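PDB 4AKM: lysosome-associated membrane glycoprotein 3, which helps lysosomes fuse with autophagosomes, modulates autophagy, and contributes to the unfolded protein response as a glycoprotein of the lysosomal membrane. Local coordinates for residues G5-L10 with F40-N45; I23-Q28 with V85-T90; N59-L62 with G67-N70. All coordinates share one frame; numbering follows the deposited sequence.

In the fold
From the N terminus, strand 5-11 runs antiparallel to strand 14-27 and then meets the turn after strand 38-41; this is interaction 1, which closes a loop of some thirty residues. Interaction 2 begins within that loop, at 23-28, and closes well beyond it at 85-90, so the two cross. Interaction 3, the hairpin contact of 59-62 with 67-70, falls wholly within the span of interaction 2 and follows interaction 1 in series. Interaction 1 belongs to one antiparallel sheet and interaction 3 to the other, with Tyr7 packing on Leu62 between them. Interaction 2 likewise joins the sheets of this luminal domain, whose fold is a beta prism.

Interaction 1 (G5-L10 with F40-N45); sequences GIYQVL and FNIDPN
Pro44 meets the segment 5-10 at two places, the bare backbone of Gly5 and the phenol end of Tyr7. Its CB sits 3.4 Å from Gly5 CA, and its CG is 4.0 Å from the same Gly5 CA, so one side of the pyrrolidine ring rests directly against main chain where Gly5 carries no side chain. The Tyr7 ring reaches the same spot by lying back along its own strand: with CG beside the backbone N and anti to the carbonyl carbon (chi1 -53°), it slides beneath Gly5, whose C lies 4.0 Å above the ring plane over the centre. Its OH then projects into the bend of the partner, 3.6 Å from Pro44 CA and 3.6 Å from Ile42 CG2. Pro44 CB comes to this ring obliquely. Ile42 splits its branches: CG2, anti to the backbone N, turns to the tyrosine hydroxyl, while the longer branch leads away from the strand, in a side chain that also packs on Ile23 and Phe64. Between Ile42 and Pro44, Asp43 starts an Asx turn, its OD1 accepting from Asn45 N at 3.1 Å from above the carboxylate plane, consistent with the bend at Pro44. Backbone bonds of Gly5 to Met21 and of Phe40 to Leu25 place both segments one after the other along the same edge of strand 14-27. The Tyr7 hydroxyl oxygen touches an all-carbon surface of the partner without bonding to it, and Pro44 packs on Gly5 by van der Waals contact, implying that cohesion here depends on fit and burial rather than on directional bonds.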
# COMPACT_ATOMS: atom_id res chain seq x y z
N GLY A 5 -5.44 5.01 -7.63
CA GLY A 5 -5.69 6.16 -6.78
C GLY A 5 -4.46 7.00 -6.55
O GLY A 5 -3.34 6.47 -6.48
N ILE A 6 -4.65 8.31 -6.43
CA ILE A 6 -3.54 9.21 -6.16
C ILE A 6 -3.60 9.71 -4.71
O ILE A 6 -4.45 10.52 -4.34
CB ILE A 6 -3.47 10.37 -7.15
CG1 ILE A 6 -3.34 9.84 -8.58
CG2 ILE A 6 -2.30 11.28 -6.83
CD1 ILE A 6 -4.63 9.84 -9.36
N TYR A 7 -2.68 9.20 -3.91
CA TYR A 7 -2.67 9.45 -2.48
C TYR A 7 -1.45 10.26 -2.12
O TYR A 7 -0.51 10.39 -2.91
CB TYR A 7 -2.65 8.12 -1.73
CG TYR A 7 -3.76 7.19 -2.17
CD1 TYR A 7 -5.08 7.61 -2.17
CD2 TYR A 7 -3.47 5.91 -2.62
CE1 TYR A 7 -6.09 6.77 -2.59
CE2 TYR A 7 -4.47 5.06 -3.02
CZ TYR A 7 -5.77 5.49 -3.01
OH TYR A 7 -6.77 4.64 -3.42
N GLN A 8 -1.46 10.79 -0.91
CA GLN A 8 -0.52 11.83 -0.55
C GLN A 8 -0.54 12.05 0.96
O GLN A 8 -1.61 12.11 1.57
CB GLN A 8 -0.95 13.10 -1.26
CG GLN A 8 0.06 14.20 -1.29
CD GLN A 8 -0.55 15.48 -1.80
OE1 GLN A 8 -1.30 16.15 -1.10
NE2 GLN A 8 -0.23 15.82 -3.05
N VAL A 9 0.64 12.16 1.55
CA VAL A 9 0.77 12.45 2.98
C VAL A 9 1.62 13.70 3.16
O VAL A 9 2.59 13.89 2.43
CB VAL A 9 1.40 11.26 3.74
CG1 VAL A 9 1.46 11.55 5.23
CG2 VAL A 9 0.63 9.98 3.48
N LEU A 10 1.26 14.56 4.11
CA LEU A 10 1.95 15.83 4.26
C LEU A 10 2.45 16.15 5.67
O LEU A 10 1.79 15.83 6.66
CB LEU A 10 1.07 16.98 3.77
CG LEU A 10 0.78 17.05 2.27
CD1 LEU A 10 -0.36 18.02 1.99
CD2 LEU A 10 2.03 17.46 1.51
N PHE A 40 -11.98 -7.56 -3.56
CA PHE A 40 -12.43 -6.22 -3.22
C PHE A 40 -11.50 -5.14 -3.75
O PHE A 40 -10.35 -5.03 -3.33
CB PHE A 40 -12.59 -6.02 -1.72
CG PHE A 40 -12.91 -4.60 -1.35
CD1 PHE A 40 -14.19 -4.10 -1.55
CD2 PHE A 40 -11.92 -3.75 -0.87
CE1 PHE A 40 -14.49 -2.79 -1.24
CE2 PHE A 40 -12.22 -2.43 -0.56
CZ PHE A 40 -13.50 -1.95 -0.74
N ASN A 41 -12.01 -4.33 -4.67
CA ASN A 41 -11.23 -3.25 -5.25
C ASN A 41 -11.27 -2.00 -4.38
O ASN A 41 -12.35 -1.47 -4.10
CB ASN A 41 -11.76 -2.93 -6.64
CG ASN A 41 -11.51 -4.06 -7.63
OD1 ASN A 41 -10.98 -5.12 -7.27
ND2 ASN A 41 -11.90 -3.83 -8.88
N ILE A 42 -10.11 -1.52 -3.95
CA ILE A 42 -10.06 -0.23 -3.29
C ILE A 42 -10.48 0.80 -4.32
O ILE A 42 -9.80 0.99 -5.33
CB ILE A 42 -8.68 0.12 -2.69
CG1 ILE A 42 -8.48 -0.52 -1.32
CG2 ILE A 42 -8.53 1.62 -2.53
CD1 ILE A 42 -8.35 -2.02 -1.33
N ASP A 43 -11.63 1.42 -4.10
CA ASP A 43 -12.13 2.49 -4.95
C ASP A 43 -11.56 3.82 -4.46
O ASP A 43 -11.93 4.31 -3.39
CB ASP A 43 -13.66 2.48 -4.96
CG ASP A 43 -14.27 3.73 -5.59
OD1 ASP A 43 -13.57 4.46 -6.32
OD2 ASP A 43 -15.47 3.97 -5.34
N PRO A 44 -10.64 4.39 -5.24
CA PRO A 44 -9.91 5.62 -4.89
C PRO A 44 -10.75 6.87 -4.68
O PRO A 44 -10.28 7.79 -4.02
CB PRO A 44 -8.97 5.81 -6.09
CG PRO A 44 -9.50 4.96 -7.16
CD PRO A 44 -10.16 3.81 -6.50
N ASN A 45 -11.96 6.93 -5.23
CA ASN A 45 -12.81 8.10 -5.01
C ASN A 45 -13.68 7.97 -3.76
O ASN A 45 -14.49 8.84 -3.45
CB ASN A 45 -13.64 8.43 -6.26
CG ASN A 45 -12.82 9.13 -7.33
OD1 ASN A 45 -11.82 9.79 -7.05
ND2 ASN A 45 -13.26 8.99 -8.58

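Interaction 2 (I23-Q28 with V85-T90); sequences IQLIVQ and VGAYLT
The side chains of Leu25 and Leu89 run past each other in opposite senses, each reaching alongside the base of the other. Leu89 CD2 lies 4.1 Å from Leu25 CB, and in return Leu25 CD1 is 4.2 Å from Leu89 CB, each methyl tip beside the other's CB. The two first torsions differ: Leu89 holds CG anti to its backbone N (chi1 -179°), whereas Leu25 has CG beside the N and anti to the carbonyl carbon (chi1 -71°). The second methyl of Leu25, CD2, leans the other way along strand 85-90 and touches Ala87 CB at 4.1 Å, so that one leucine spans two successive inward positions of the partner strand. Leu89 does the same in reverse, because its CD2 also meets Val27 CG1 at 3.7 Å, with the valine branch coming in at a slant. Ile26 and Tyr88, the residues between these inward ones, turn to the far sides of their strands. Val132 next to Leu25, Phe40 next to Leu89 and Leu130 next to Ala87 extend the hydrophobic layer beyond the four central side chains. The strand axes approach to 9.3 Å, a gap filled by side chains rather than bridged by backbone bonds. Such alternate inward residues, interdigitating between strands of two antiparallel sheets that cross here at 67°, form the hydrophobic interior of the beta prism, the fold of this membrane-proximal luminal domain of the LAMP family.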
# COMPACT_ATOMS: atom_id res chain seq x y z
N ILE A 23 -5.24 -0.89 -5.71
CA ILE A 23 -5.11 -1.89 -4.66
C ILE A 23 -6.34 -2.79 -4.62
O ILE A 23 -7.48 -2.33 -4.75
CB ILE A 23 -4.80 -1.25 -3.29
CG1 ILE A 23 -3.46 -0.52 -3.35
CG2 ILE A 23 -4.77 -2.29 -2.19
CD1 ILE A 23 -3.29 0.54 -2.29
N GLN A 24 -6.09 -4.08 -4.46
CA GLN A 24 -7.12 -5.09 -4.44
C GLN A 24 -6.88 -5.95 -3.20
O GLN A 24 -5.74 -6.20 -2.82
CB GLN A 24 -7.03 -5.94 -5.72
CG GLN A 24 -8.20 -6.89 -5.95
CD GLN A 24 -8.13 -7.63 -7.28
OE1 GLN A 24 -7.36 -8.59 -7.43
NE2 GLN A 24 -8.92 -7.20 -8.25
N LEU A 25 -7.96 -6.37 -2.56
CA LEU A 25 -7.84 -7.29 -1.44
C LEU A 25 -8.51 -8.61 -1.81
O LEU A 25 -9.64 -8.62 -2.27
CB LEU A 25 -8.48 -6.70 -0.17
CG LEU A 25 -7.72 -5.53 0.46
CD1 LEU A 25 -8.47 -4.94 1.65
CD2 LEU A 25 -6.31 -5.96 0.88
N ILE A 26 -7.79 -9.71 -1.62
CA ILE A 26 -8.31 -11.03 -1.93
C ILE A 26 -8.48 -11.83 -0.64
O ILE A 26 -7.50 -12.09 0.05
CB ILE A 26 -7.37 -11.82 -2.89
CG1 ILE A 26 -7.35 -11.20 -4.29
CG2 ILE A 26 -7.79 -13.28 -2.96
CD1 ILE A 26 -6.33 -10.11 -4.48
N VAL A 27 -9.72 -12.21 -0.32
CA VAL A 27 -9.95 -13.08 0.83
C VAL A 27 -10.38 -14.50 0.43
O VAL A 27 -11.21 -14.69 -0.46
CB VAL A 27 -10.92 -12.48 1.91
CG1 VAL A 27 -10.92 -10.96 1.85
CG2 VAL A 27 -12.34 -13.02 1.76
N GLN A 28 -9.77 -15.48 1.09
CA GLN A 28 -10.04 -16.89 0.80
C GLN A 28 -11.13 -17.44 1.71
O GLN A 28 -10.85 -17.96 2.78
CB GLN A 28 -8.76 -17.70 0.96
CG GLN A 28 -8.53 -18.71 -0.15
CD GLN A 28 -7.06 -18.95 -0.41
OE1 GLN A 28 -6.59 -18.89 -1.56
NE2 GLN A 28 -6.31 -19.22 0.65
N VAL A 85 2.94 -4.06 6.03
CA VAL A 85 1.62 -3.91 5.40
C VAL A 85 0.50 -4.51 6.23
O VAL A 85 0.54 -5.68 6.59
CB VAL A 85 1.54 -4.51 3.99
CG1 VAL A 85 0.22 -4.12 3.34
CG2 VAL A 85 2.71 -4.05 3.14
N GLY A 86 -0.50 -3.70 6.53
CA GLY A 86 -1.63 -4.18 7.29
C GLY A 86 -2.90 -3.94 6.52
O GLY A 86 -2.99 -3.00 5.76
N ALA A 87 -3.89 -4.81 6.71
CA ALA A 87 -5.19 -4.58 6.13
C ALA A 87 -6.31 -5.10 7.00
O ALA A 87 -6.12 -6.02 7.83
CB ALA A 87 -5.28 -5.16 4.74
N TYR A 88 -7.48 -4.51 6.80
CA TYR A 88 -8.66 -4.82 7.56
C TYR A 88 -9.83 -4.68 6.59
O TYR A 88 -9.94 -3.67 5.90
CB TYR A 88 -8.78 -3.81 8.69
CG TYR A 88 -9.89 -3.98 9.69
CD1 TYR A 88 -11.19 -3.56 9.40
CD2 TYR A 88 -9.64 -4.51 10.95
CE1 TYR A 88 -12.21 -3.69 10.32
CE2 TYR A 88 -10.66 -4.64 11.88
CZ TYR A 88 -11.94 -4.23 11.56
OH TYR A 88 -12.96 -4.36 12.48
N LEU A 89 -10.67 -5.70 6.53
CA LEU A 89 -11.76 -5.74 5.56
C LEU A 89 -13.00 -6.40 6.14
O LEU A 89 -12.94 -7.50 6.64
CB LEU A 89 -11.32 -6.50 4.31
CG LEU A 89 -12.38 -6.57 3.21
CD1 LEU A 89 -12.72 -5.17 2.73
CD2 LEU A 89 -11.90 -7.43 2.06
N THR A 90 -14.14 -5.72 6.05
CA THR A 90 -15.41 -6.30 6.49
C THR A 90 -16.21 -6.82 5.31
O THR A 90 -16.37 -6.13 4.30
CB THR A 90 -16.27 -5.26 7.24
OG1 THR A 90 -15.48 -4.57 8.21
CG2 THR A 90 -17.44 -5.94 7.95

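Interaction 3 (N59-L62 with G67-N70); sequences NLLL and GFVN. With NAG (2-acetamido-2-deoxy-beta-D-glucopyranose), chain D.
The beta hairpin of strands 57-64 and 67-75 joins Leu62 to Val69 and carries an N-linked glycan on Asn70. Leu62 and Val69 form an antiparallel hydrogen-bonded pair: Leu62 N donates to Val69 O at 2.9 Å, and Val69 N returns a bond of 2.9 Å to Leu62 O. Leu61 and Asn70 are the adjoining non-hydrogen-bonded pair, with their side chains on the glycan-bearing face. With CG anti to the backbone N (chi1 180°), Leu61 extends CD1 across to the neighbouring strand, where it lies 3.5 Å from Asn70 CB and 3.8 Å from Phe68 CD1, meeting the phenyl ring obliquely. The opposite face, with Leu62 and Val69, is the interior one: Leu62 packs there on Tyr7 and Ile23 of the other sheet of the beta prism, so this hairpin has a core side and a sugar side. On the latter, Asn70 ND2 is joined covalently to NAG C1 at 1.4 Å, while its OD1 receives a weak hydrogen bond from Asn59 ND2 at 3.5 Å. The two amides stand almost perpendicular, their planes 84° apart. Asn59 also touches the sugar itself, with CB 3.5 Å from NAG O6, and Thr72 OG1 adds a hydrogen bond to NAG. Phe68 places its ring beneath the acetamide: the methyl carbon NAG C8 lies over one face, displaced toward the rim and 3.5 Å from Phe68 CZ, a CH-pi contact. On the side of this phenyl ring away from NAG C8, Tyr88 of the next strand sets its own ring in a nearly parallel plane, well offset.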
# COMPACT_ATOMS: atom_id res chain seq x y z
N ASN A 59 4.04 6.45 7.37
CA ASN A 59 2.96 5.56 6.96
C ASN A 59 1.89 6.26 6.14
O ASN A 59 1.48 7.39 6.44
CB ASN A 59 2.31 4.85 8.16
CG ASN A 59 1.45 5.77 9.00
OD1 ASN A 59 1.95 6.59 9.77
ND2 ASN A 59 0.13 5.62 8.88
N LEU A 60 1.49 5.58 5.07
CA LEU A 60 0.33 5.93 4.28
C LEU A 60 -0.81 5.01 4.69
O LEU A 60 -0.73 3.80 4.52
CB LEU A 60 0.60 5.77 2.78
CG LEU A 60 -0.66 5.84 1.92
CD1 LEU A 60 -1.34 7.19 2.07
CD2 LEU A 60 -0.35 5.56 0.46
N LEU A 61 -1.86 5.59 5.24
CA LEU A 61 -3.04 4.83 5.60
C LEU A 61 -4.21 5.24 4.73
O LEU A 61 -4.49 6.43 4.55
CB LEU A 61 -3.37 5.02 7.08
CG LEU A 61 -4.60 4.27 7.59
CD1 LEU A 61 -4.44 2.76 7.44
CD2 LEU A 61 -4.86 4.65 9.02
N LEU A 62 -4.88 4.24 4.19
CA LEU A 62 -6.01 4.43 3.30
C LEU A 62 -7.23 3.83 3.94
O LEU A 62 -7.26 2.63 4.21
CB LEU A 62 -5.74 3.74 1.97
CG LEU A 62 -4.42 4.11 1.30
CD1 LEU A 62 -4.20 3.25 0.08
CD2 LEU A 62 -4.40 5.58 0.92
N GLY A 67 -12.99 -1.03 6.03
CA GLY A 67 -11.68 -1.20 6.62
C GLY A 67 -10.62 -0.26 6.08
O GLY A 67 -10.90 0.90 5.78
N PHE A 68 -9.41 -0.78 5.95
CA PHE A 68 -8.27 0.05 5.60
C PHE A 68 -7.10 -0.77 5.08
O PHE A 68 -7.03 -1.99 5.28
CB PHE A 68 -7.80 0.85 6.82
CG PHE A 68 -7.35 -0.01 7.98
CD1 PHE A 68 -6.08 -0.57 8.00
CD2 PHE A 68 -8.20 -0.25 9.05
CE1 PHE A 68 -5.67 -1.36 9.05
CE2 PHE A 68 -7.79 -1.03 10.11
CZ PHE A 68 -6.52 -1.60 10.11
N VAL A 69 -6.18 -0.06 4.44
CA VAL A 69 -4.89 -0.61 4.09
C VAL A 69 -3.82 0.33 4.60
O VAL A 69 -3.87 1.54 4.35
CB VAL A 69 -4.73 -0.82 2.57
CG1 VAL A 69 -3.31 -1.25 2.23
CG2 VAL A 69 -5.73 -1.85 2.06
N ASN A 70 -2.86 -0.22 5.33
CA ASN A 70 -1.81 0.56 5.94
C ASN A 70 -0.45 0.15 5.40
O ASN A 70 -0.01 -0.99 5.59
CB ASN A 70 -1.85 0.40 7.46
CG ASN A 70 -1.14 1.52 8.18
OD1 ASN A 70 -0.82 2.56 7.59
ND2 ASN A 70 -0.89 1.32 9.47
C1 NAG D . -0.26 2.17 10.44
C2 NAG D . -1.02 1.69 11.67
C3 NAG D . -0.58 2.47 12.90
C4 NAG D . 0.94 2.46 13.04
C5 NAG D . 1.63 2.79 11.72
C6 NAG D . 3.12 2.49 11.83
C7 NAG D . -3.25 0.76 11.47
C8 NAG D . -4.72 1.06 11.61
N2 NAG D . -2.44 1.82 11.45
O3 NAG D . -1.16 1.89 14.05
O4 NAG D . 1.34 3.40 14.01
O5 NAG D . 1.12 2.03 10.65
O6 NAG D . 3.73 2.80 10.59
O7 NAG D . -2.85 -0.40 11.39